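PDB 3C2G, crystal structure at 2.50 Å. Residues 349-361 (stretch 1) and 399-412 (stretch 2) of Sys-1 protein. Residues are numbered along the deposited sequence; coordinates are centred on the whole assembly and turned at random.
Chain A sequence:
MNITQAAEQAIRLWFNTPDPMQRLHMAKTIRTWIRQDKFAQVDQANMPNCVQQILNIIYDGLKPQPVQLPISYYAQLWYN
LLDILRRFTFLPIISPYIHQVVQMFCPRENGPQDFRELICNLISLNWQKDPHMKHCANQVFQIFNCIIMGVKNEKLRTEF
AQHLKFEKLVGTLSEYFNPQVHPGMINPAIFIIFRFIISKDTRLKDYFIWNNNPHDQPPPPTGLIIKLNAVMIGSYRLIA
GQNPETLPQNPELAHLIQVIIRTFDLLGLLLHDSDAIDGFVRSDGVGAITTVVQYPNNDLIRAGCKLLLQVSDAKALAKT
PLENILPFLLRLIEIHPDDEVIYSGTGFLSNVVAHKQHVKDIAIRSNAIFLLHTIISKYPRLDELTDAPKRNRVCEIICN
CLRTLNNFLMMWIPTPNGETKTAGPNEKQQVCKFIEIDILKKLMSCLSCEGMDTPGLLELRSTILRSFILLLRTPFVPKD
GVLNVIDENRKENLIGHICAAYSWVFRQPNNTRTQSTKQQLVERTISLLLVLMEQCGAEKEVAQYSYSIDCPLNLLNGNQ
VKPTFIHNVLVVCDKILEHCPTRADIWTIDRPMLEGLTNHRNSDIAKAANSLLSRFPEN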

ATOM      1  N   LEU A 349     -12.871   2.916   3.022  1.00 26.86           N
ATOM      2  CA  LEU A 349     -14.274   2.855   3.377  1.00 28.95           C
ATOM      3  C   LEU A 349     -14.746   1.403   3.457  1.00 28.81           C
ATOM      4  O   LEU A 349     -15.386   1.002   4.430  1.00 29.27           O
ATOM      5  CB  LEU A 349     -15.087   3.632   2.335  1.00 29.56           C
ATOM      6  CG  LEU A 349     -16.574   3.849   2.594  1.00 32.02           C
ATOM      7  CD1 LEU A 349     -16.832   4.543   3.953  1.00 32.72           C
ATOM      8  CD2 LEU A 349     -17.204   4.624   1.425  1.00 30.72           C
ATOM      9  N   SER A 350     -14.372   0.605   2.462  1.00 28.85           N
ATOM     10  CA  SER A 350     -14.781  -0.802   2.401  1.00 29.04           C
ATOM     11  C   SER A 350     -14.320  -1.607   3.602  1.00 28.47           C
ATOM     12  O   SER A 350     -15.087  -2.414   4.112  1.00 28.71           O
ATOM     13  CB  SER A 350     -14.309  -1.465   1.114  1.00 28.55           C
ATOM     14  OG  SER A 350     -12.897  -1.481   1.063  1.00 31.62           O
ATOM     15  N   ASN A 351     -13.086  -1.378   4.061  1.00 28.04           N
ATOM     16  CA  ASN A 351     -12.574  -2.064   5.249  1.00 26.92           C
ATOM     17  C   ASN A 351     -13.114  -1.505   6.558  1.00 26.96           C
ATOM     18  O   ASN A 351     -13.384  -2.264   7.490  1.00 27.06           O
ATOM     19  CB  ASN A 351     -11.047  -2.044   5.304  1.00 26.68           C
ATOM     20  CG  ASN A 351     -10.407  -2.943   4.269  1.00 26.38           C
ATOM     21  OD1 ASN A 351     -10.985  -3.936   3.840  1.00 26.50           O
ATOM     22  ND2 ASN A 351      -9.190  -2.591   3.860  1.00 27.27           N
ATOM     23  N   VAL A 352     -13.264  -0.186   6.646  1.00 27.21           N
ATOM     24  CA  VAL A 352     -13.630   0.419   7.926  1.00 27.16           C
ATOM     25  C   VAL A 352     -15.061   0.036   8.335  1.00 28.48           C
ATOM     26  O   VAL A 352     -15.329  -0.116   9.524  1.00 29.09           O
ATOM     27  CB  VAL A 352     -13.414   1.956   7.964  1.00 26.54           C
ATOM     28  CG1 VAL A 352     -14.578   2.715   7.323  1.00 25.41           C
ATOM     29  CG2 VAL A 352     -13.211   2.440   9.383  1.00 26.24           C
ATOM     30  N   VAL A 353     -15.964  -0.120   7.360  1.00 28.05           N
ATOM     31  CA  VAL A 353     -17.343  -0.455   7.677  1.00 28.34           C
ATOM     32  C   VAL A 353     -17.476  -1.933   7.989  1.00 29.74           C
ATOM     33  O   VAL A 353     -18.450  -2.341   8.610  1.00 30.68           O
ATOM     34  CB  VAL A 353     -18.364  -0.064   6.558  1.00 28.38           C
ATOM     35  CG1 VAL A 353     -18.290   1.425   6.237  1.00 27.92           C
ATOM     36  CG2 VAL A 353     -18.187  -0.914   5.293  1.00 26.00           C
ATOM     37  N   ALA A 354     -16.507  -2.741   7.555  1.00 30.43           N
ATOM     38  CA  ALA A 354     -16.619  -4.200   7.690  1.00 30.48           C
ATOM     39  C   ALA A 354     -16.694  -4.627   9.154  1.00 31.02           C
ATOM     40  O   ALA A 354     -15.815  -4.282   9.941  1.00 30.80           O
ATOM     41  CB  ALA A 354     -15.477  -4.888   6.996  1.00 29.76           C
ATOM     42  N   HIS A 355     -17.764  -5.352   9.503  1.00 31.86           N
ATOM     43  CA  HIS A 355     -17.948  -5.970  10.827  1.00 32.34           C
ATOM     44  C   HIS A 355     -18.261  -4.983  11.940  1.00 32.40           C
ATOM     45  O   HIS A 355     -18.109  -5.324  13.109  1.00 32.99           O
ATOM     46  CB  HIS A 355     -16.714  -6.793  11.253  1.00 32.96           C
ATOM     47  CG  HIS A 355     -16.348  -7.889  10.301  1.00 35.65           C
ATOM     48  ND1 HIS A 355     -15.104  -7.972   9.708  1.00 37.44           N
ATOM     49  CD2 HIS A 355     -17.058  -8.947   9.840  1.00 36.69           C
ATOM     50  CE1 HIS A 355     -15.064  -9.037   8.923  1.00 37.82           C
ATOM     51  NE2 HIS A 355     -16.236  -9.646   8.985  1.00 38.10           N
ATOM     52  N   LYS A 356     -18.690  -3.769  11.595  1.00 32.38           N
ATOM     53  CA  LYS A 356     -18.831  -2.701  12.579  1.00 31.43           C
ATOM     54  C   LYS A 356     -20.117  -1.912  12.329  1.00 31.92           C
ATOM     55  O   LYS A 356     -20.151  -0.944  11.550  1.00 32.03           O
ATOM     56  CB  LYS A 356     -17.612  -1.769  12.549  1.00 31.48           C
ATOM     57  CG  LYS A 356     -16.254  -2.440  12.677  1.00 30.14           C
ATOM     58  CD  LYS A 356     -15.129  -1.400  12.515  1.00 32.27           C
ATOM     59  CE  LYS A 356     -13.847  -2.010  11.916  1.00 31.51           C
ATOM     60  NZ  LYS A 356     -13.992  -2.297  10.458  1.00 28.60           N
ATOM     61  N   GLN A 357     -21.168  -2.326  13.027  1.00 32.17           N
ATOM     62  CA  GLN A 357     -22.507  -1.795  12.835  1.00 31.49           C
ATOM     63  C   GLN A 357     -22.578  -0.290  13.039  1.00 30.81           C
ATOM     64  O   GLN A 357     -23.046   0.434  12.151  1.00 31.17           O
ATOM     65  CB  GLN A 357     -23.497  -2.510  13.760  1.00 32.15           C
ATOM     66  CG  GLN A 357     -24.943  -2.332  13.348  1.00 33.61           C
ATOM     67  CD  GLN A 357     -25.177  -2.754  11.909  0.50 32.81           C
ATOM     68  OE1 GLN A 357     -24.895  -3.890  11.531  0.50 33.34           O
ATOM     69  NE2 GLN A 357     -25.682  -1.833  11.096  0.50 31.98           N
ATOM     70  N   HIS A 358     -22.115   0.182  14.197  1.00 30.39           N
ATOM     71  CA  HIS A 358     -22.084   1.626  14.498  1.00 29.67           C
ATOM     72  C   HIS A 358     -21.331   2.454  13.435  1.00 29.21           C
ATOM     73  O   HIS A 358     -21.716   3.589  13.154  1.00 29.30           O
ATOM     74  CB  HIS A 358     -21.535   1.886  15.906  1.00 29.57           C
ATOM     75  CG  HIS A 358     -20.085   1.544  16.067  1.00 33.59           C
ATOM     76  ND1 HIS A 358     -19.634   0.243  16.173  1.00 35.39           N
ATOM     77  CD2 HIS A 358     -18.983   2.332  16.132  1.00 31.54           C
ATOM     78  CE1 HIS A 358     -18.317   0.246  16.296  1.00 32.32           C
ATOM     79  NE2 HIS A 358     -17.899   1.500  16.277  1.00 31.22           N
ATOM     80  N   VAL A 359     -20.294   1.870  12.823  1.00 28.77           N
ATOM     81  CA  VAL A 359     -19.550   2.540  11.738  1.00 28.92           C
ATOM     82  C   VAL A 359     -20.375   2.602  10.453  1.00 29.26           C
ATOM     83  O   VAL A 359     -20.412   3.631   9.771  1.00 29.46           O
ATOM     84  CB  VAL A 359     -18.146   1.893  11.488  1.00 28.79           C
ATOM     85  CG1 VAL A 359     -17.488   2.502  10.287  1.00 28.28           C
ATOM     86  CG2 VAL A 359     -17.243   2.060  12.712  1.00 26.78           C
ATOM     87  N   LYS A 360     -21.040   1.498  10.123  1.00 29.99           N
ATOM     88  CA  LYS A 360     -22.034   1.502   9.050  1.00 30.00           C
ATOM     89  C   LYS A 360     -23.068   2.610   9.277  1.00 30.52           C
ATOM     90  O   LYS A 360     -23.448   3.326   8.334  1.00 30.50           O
ATOM     91  CB  LYS A 360     -22.721   0.143   8.971  1.00 29.82           C
ATOM     92  CG  LYS A 360     -21.957  -0.872   8.165  1.00 30.12           C
ATOM     93  CD  LYS A 360     -21.826  -2.181   8.893  1.00 30.24           C
ATOM     94  CE  LYS A 360     -22.348  -3.298   8.034  1.00 31.31           C
ATOM     95  NZ  LYS A 360     -21.571  -4.563   8.127  1.00 30.85           N
ATOM     96  N   ASP A 361     -23.510   2.768  10.527  1.00 31.01           N
ATOM     97  CA  ASP A 361     -24.527   3.779  10.833  1.00 32.25           C
ATOM     98  C   ASP A 361     -24.005   5.182  10.552  1.00 32.16           C
ATOM     99  O   ASP A 361     -24.703   6.005   9.941  1.00 32.84           O
ATOM    100  CB  ASP A 361     -25.036   3.658  12.275  1.00 33.45           C
ATOM    101  CG  ASP A 361     -25.906   2.417  12.501  0.50 34.74           C
ATOM    102  OD1 ASP A 361     -26.514   1.902  11.533  0.50 38.06           O
ATOM    103  OD2 ASP A 361     -25.989   1.955  13.659  0.50 36.15           O
ATOM    104  N   CYS A 399     -14.686  -1.811  -7.874  1.00 28.18           N
ATOM    105  CA  CYS A 399     -14.631  -2.982  -7.028  1.00 27.62           C
ATOM    106  C   CYS A 399     -14.691  -2.616  -5.545  1.00 27.97           C
ATOM    107  O   CYS A 399     -15.417  -3.256  -4.791  1.00 28.23           O
ATOM    108  CB  CYS A 399     -13.398  -3.801  -7.334  1.00 26.90           C
ATOM    109  SG  CYS A 399     -13.478  -5.409  -6.558  1.00 30.71           S
ATOM    110  N   ASN A 400     -13.944  -1.584  -5.137  1.00 27.50           N
ATOM    111  CA  ASN A 400     -14.039  -1.046  -3.780  1.00 26.47           C
ATOM    112  C   ASN A 400     -15.443  -0.589  -3.412  1.00 26.03           C
ATOM    113  O   ASN A 400     -15.909  -0.855  -2.308  1.00 26.54           O
ATOM    114  CB  ASN A 400     -13.105   0.155  -3.595  1.00 27.08           C
ATOM    115  CG  ASN A 400     -11.634  -0.228  -3.568  1.00 25.60           C
ATOM    116  OD1 ASN A 400     -11.273  -1.363  -3.258  1.00 24.38           O
ATOM    117  ND2 ASN A 400     -10.781   0.736  -3.872  1.00 22.52           N
ATOM    118  N   CYS A 401     -16.097   0.134  -4.309  1.00 25.15           N
ATOM    119  CA  CYS A 401     -17.425   0.674  -4.018  1.00 25.57           C
ATOM    120  C   CYS A 401     -18.461  -0.429  -3.786  1.00 25.32           C
ATOM    121  O   CYS A 401     -19.182  -0.400  -2.795  1.00 25.26           O
ATOM    122  CB  CYS A 401     -17.877   1.637  -5.106  1.00 26.25           C
ATOM    123  SG  CYS A 401     -16.938   3.199  -5.176  1.00 27.42           S
ATOM    124  N   LEU A 402     -18.480  -1.424  -4.667  1.00 25.57           N
ATOM    125  CA  LEU A 402     -19.404  -2.543  -4.565  1.00 25.38           C
ATOM    126  C   LEU A 402     -19.128  -3.420  -3.358  1.00 26.11           C
ATOM    127  O   LEU A 402     -20.058  -3.982  -2.763  1.00 26.34           O
ATOM    128  CB  LEU A 402     -19.374  -3.383  -5.835  1.00 25.41           C
ATOM    129  CG  LEU A 402     -19.775  -2.691  -7.133  1.00 27.46           C
ATOM    130  CD1 LEU A 402     -19.461  -3.627  -8.259  1.00 29.80           C
ATOM    131  CD2 LEU A 402     -21.259  -2.268  -7.181  1.00 27.30           C
ATOM    132  N   ARG A 403     -17.861  -3.548  -2.984  1.00 25.94           N
ATOM    133  CA  ARG A 403     -17.524  -4.276  -1.756  1.00 26.71           C
ATOM    134  C   ARG A 403     -18.062  -3.512  -0.528  1.00 26.21           C
ATOM    135  O   ARG A 403     -18.536  -4.106   0.434  1.00 27.01           O
ATOM    136  CB  ARG A 403     -16.013  -4.503  -1.663  1.00 26.19           C
ATOM    137  CG  ARG A 403     -15.622  -5.846  -1.066  1.00 28.60           C
ATOM    138  CD  ARG A 403     -14.088  -6.113  -1.075  1.00 29.05           C
ATOM    139  NE  ARG A 403     -13.312  -4.916  -0.757  1.00 27.09           N
ATOM    140  CZ  ARG A 403     -12.551  -4.271  -1.634  1.00 28.72           C
ATOM    141  NH1 ARG A 403     -12.439  -4.733  -2.883  1.00 25.24           N
ATOM    142  NH2 ARG A 403     -11.907  -3.161  -1.262  1.00 25.24           N
ATOM    143  N   THR A 404     -18.022  -2.189  -0.573  1.00 25.67           N
ATOM    144  CA  THR A 404     -18.602  -1.406   0.500  1.00 26.20           C
ATOM    145  C   THR A 404     -20.119  -1.586   0.525  1.00 25.69           C
ATOM    146  O   THR A 404     -20.697  -1.761   1.599  1.00 25.60           O
ATOM    147  CB  THR A 404     -18.263   0.079   0.365  1.00 26.70           C
ATOM    148  OG1 THR A 404     -16.850   0.216   0.207  1.00 27.65           O
ATOM    149  CG2 THR A 404     -18.740   0.860   1.590  1.00 25.34           C
ATOM    150  N   LEU A 405     -20.744  -1.554  -0.654  1.00 25.16           N
ATOM    151  CA  LEU A 405     -22.180  -1.781  -0.771  1.00 25.25           C
ATOM    152  C   LEU A 405     -22.576  -3.095  -0.127  1.00 25.96           C
ATOM    153  O   LEU A 405     -23.522  -3.141   0.645  1.00 26.57           O
ATOM    154  CB  LEU A 405     -22.651  -1.757  -2.236  1.00 25.49           C
ATOM    155  CG  LEU A 405     -24.166  -1.955  -2.506  1.00 24.77           C
ATOM    156  CD1 LEU A 405     -24.990  -0.888  -1.821  1.00 22.44           C
ATOM    157  CD2 LEU A 405     -24.498  -1.993  -4.007  1.00 23.01           C
ATOM    158  N   ASN A 406     -21.825  -4.143  -0.432  1.00 26.56           N
ATOM    159  CA  ASN A 406     -22.126  -5.490   0.023  1.00 27.28           C
ATOM    160  C   ASN A 406     -22.022  -5.639   1.531  1.00 28.96           C
ATOM    161  O   ASN A 406     -22.814  -6.358   2.138  1.00 29.94           O
ATOM    162  CB  ASN A 406     -21.237  -6.508  -0.695  1.00 26.47           C
ATOM    163  CG  ASN A 406     -21.487  -6.552  -2.210  1.00 26.27           C
ATOM    164  OD1 ASN A 406     -22.435  -5.947  -2.725  1.00 25.13           O
ATOM    165  ND2 ASN A 406     -20.632  -7.278  -2.926  1.00 26.02           N
ATOM    166  N   ASN A 407     -21.069  -4.937   2.140  1.00 30.45           N
ATOM    167  CA  ASN A 407     -20.968  -4.876   3.603  1.00 31.20           C
ATOM    168  C   ASN A 407     -22.158  -4.189   4.273  1.00 32.05           C
ATOM    169  O   ASN A 407     -22.473  -4.495   5.415  1.00 31.73           O
ATOM    170  CB  ASN A 407     -19.648  -4.240   4.039  1.00 31.48           C
ATOM    171  CG  ASN A 407     -18.445  -5.119   3.725  1.00 32.07           C
ATOM    172  OD1 ASN A 407     -18.581  -6.337   3.564  1.00 34.05           O
ATOM    173  ND2 ASN A 407     -17.264  -4.504   3.613  1.00 29.75           N
ATOM    174  N   PHE A 408     -22.825  -3.283   3.557  1.00 33.62           N
ATOM    175  CA  PHE A 408     -24.076  -2.674   4.034  1.00 35.30           C
ATOM    176  C   PHE A 408     -25.278  -3.612   3.919  1.00 36.77           C
ATOM    177  O   PHE A 408     -26.047  -3.754   4.860  1.00 36.69           O
ATOM    178  CB  PHE A 408     -24.411  -1.393   3.265  1.00 35.22           C
ATOM    179  CG  PHE A 408     -23.549  -0.230   3.605  1.00 35.49           C
ATOM    180  CD1 PHE A 408     -23.388   0.177   4.917  1.00 37.07           C
ATOM    181  CD2 PHE A 408     -22.922   0.489   2.602  1.00 36.84           C
ATOM    182  CE1 PHE A 408     -22.589   1.262   5.226  1.00 37.87           C
ATOM    183  CE2 PHE A 408     -22.120   1.582   2.900  1.00 37.12           C
ATOM    184  CZ  PHE A 408     -21.953   1.966   4.218  1.00 36.94           C
ATOM    185  N   LEU A 409     -25.446  -4.238   2.757  1.00 39.19           N
ATOM    186  CA  LEU A 409     -26.682  -4.959   2.447  1.00 41.57           C
ATOM    187  C   LEU A 409     -26.954  -6.146   3.373  1.00 44.66           C
ATOM    188  O   LEU A 409     -28.091  -6.573   3.505  1.00 44.93           O
ATOM    189  CB  LEU A 409     -26.739  -5.365   0.970  1.00 40.01           C
ATOM    190  CG  LEU A 409     -26.772  -4.222  -0.053  1.00 38.51           C
ATOM    191  CD1 LEU A 409     -26.535  -4.702  -1.490  1.00 33.29           C
ATOM    192  CD2 LEU A 409     -28.058  -3.417   0.043  1.00 37.51           C
HETATM  193  N   MSE A 410     -25.913  -6.646   4.028  1.00 49.14           N
HETATM  194  CA  MSE A 410     -26.041  -7.726   5.005  1.00 54.26           C
HETATM  195  C   MSE A 410     -27.075  -7.415   6.082  1.00 55.63           C
HETATM  196  O   MSE A 410     -27.936  -8.250   6.379  1.00 56.24           O
HETATM  197  CB  MSE A 410     -24.688  -8.006   5.656  1.00 56.28           C
HETATM  198  CG  MSE A 410     -23.560  -8.192   4.658  1.00 63.98           C
HETATM  199 SE   MSE A 410     -23.308 -10.035   4.034  1.00 82.91          SE
HETATM  200  CE  MSE A 410     -25.139 -10.585   3.581  1.00 76.61           C
HETATM  201  N   MSE A 411     -26.990  -6.208   6.642  1.00 56.95           N
HETATM  202  CA  MSE A 411     -27.928  -5.710   7.654  1.00 59.01           C
HETATM  203  C   MSE A 411     -29.385  -6.099   7.409  1.00 56.79           C
HETATM  204  O   MSE A 411     -30.094  -6.470   8.330  1.00 56.75           O
HETATM  205  CB  MSE A 411     -27.862  -4.182   7.724  1.00 58.48           C
HETATM  206  CG  MSE A 411     -26.559  -3.602   8.249  1.00 61.55           C
HETATM  207 SE   MSE A 411     -26.490  -1.651   7.975  1.00 66.52          SE
HETATM  208  CE  MSE A 411     -28.111  -1.116   8.961  1.00 66.34           C
ATOM    209  N   TRP A 412     -29.821  -6.010   6.160  1.00 55.76           N
ATOM    210  CA  TRP A 412     -31.241  -5.980   5.846  1.00 54.42           C
ATOM    211  C   TRP A 412     -31.790  -7.246   5.223  1.00 56.08           C
ATOM    212  O   TRP A 412     -32.976  -7.309   4.899  1.00 56.04           O
ATOM    213  CB  TRP A 412     -31.535  -4.796   4.936  1.00 51.28           C
ATOM    214  CG  TRP A 412     -31.122  -3.523   5.536  1.00 48.27           C
ATOM    215  CD1 TRP A 412     -31.509  -3.031   6.740  1.00 45.38           C
ATOM    216  CD2 TRP A 412     -30.225  -2.562   4.975  1.00 47.40           C
ATOM    217  NE1 TRP A 412     -30.917  -1.822   6.967  1.00 46.07           N
ATOM    218  CE2 TRP A 412     -30.122  -1.505   5.898  1.00 45.81           C
ATOM    219  CE3 TRP A 412     -29.501  -2.489   3.777  1.00 45.87           C
ATOM    220  CZ2 TRP A 412     -29.330  -0.383   5.665  1.00 46.54           C
ATOM    221  CZ3 TRP A 412     -28.716  -1.373   3.546  1.00 46.61           C
ATOM    222  CH2 TRP A 412     -28.635  -0.335   4.487  1.00 46.53           C
TER
HETATM  223  O   HOH W   1     -13.242  -4.649   1.888  1.00 35.52           O

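The best-formed polar link between the two stretches joins Arg-403 to Ser-350. Arg-403 NH2 donates to Ser-350 OG at 3.0 Å, with an N-H...O angle of 150°. The hydroxyl lies at the edge of the guanidinium, near its plane, where the N-H bonds point. The same nitrogen also donates within its own helix, from Arg-403 NH2 to Asn-400 OD1 at 2.8 Å. This second bond helps to fix the guanidinium beside the serine. A water extends the link: it accepts from Arg-403 NE at 2.7 Å and donates to Asn-351 OD1 at 3.1 Å. It thus bridges two residues whose side chains do not touch directly.

Asn-407 makes a further polar contact. Its ND2 donates to the backbone Ser-350 O at 3.1 Å, but the angle of 122° makes this bond weak. The CA-to-CB bond of Asn-407 points toward stretch 1, which brings the amide near the carbonyl of Ser-350. Asn-407 ND2 also lies 3.8 Å from Ala-354 CB.

Lys-360 NZ donates to the backbone Asn-407 O at 2.9 Å. This bond is weak, and the position of the oxygen is less sure because it sits too close to a neighbour in the model.

Ser-350 is also where the helices come close, its CA only 4.3 Å from the CA of Thr-404. The small serine side chain fits against stretch 2, with Ser-350 CB 3.2 Å from Thr-404 OG1 and 3.8 Å from Asn-400 O. Thr-404 OG1 donates to Asn-400 O in its own helix at 2.9 Å. That bond turns the hydroxyl back along the helix. The methyl of Thr-404 faces apolar neighbours instead: Thr-404 CG2 is 3.8 Å from Leu-349 CG and 4.1 Å from Val-353 CG2.

Val-353 continues the packing. Its CG2 lies 3.8 Å from Asn-407 CB, and its CG1 lies 4.2 Å from Phe-408 CZ. Lys-360 CG approaches the same ring, 3.7 Å from Phe-408 CE1. Both approaches to the ring are oblique. The start of the Lys-360 chain, CB and CG, lies beside Phe-408, and the chain then runs on toward Asn-407 O, whose place is less sure.

Farther out, the CA-to-CB bond of selenomethionine Met-411 points toward stretch 1. Its SE lies 3.2 Å from Gln-357 NE2, and its CG lies 4.2 Å from Lys-360 CE. Met-411 is poorly ordered, so these distances are less certain than those around Ser-350.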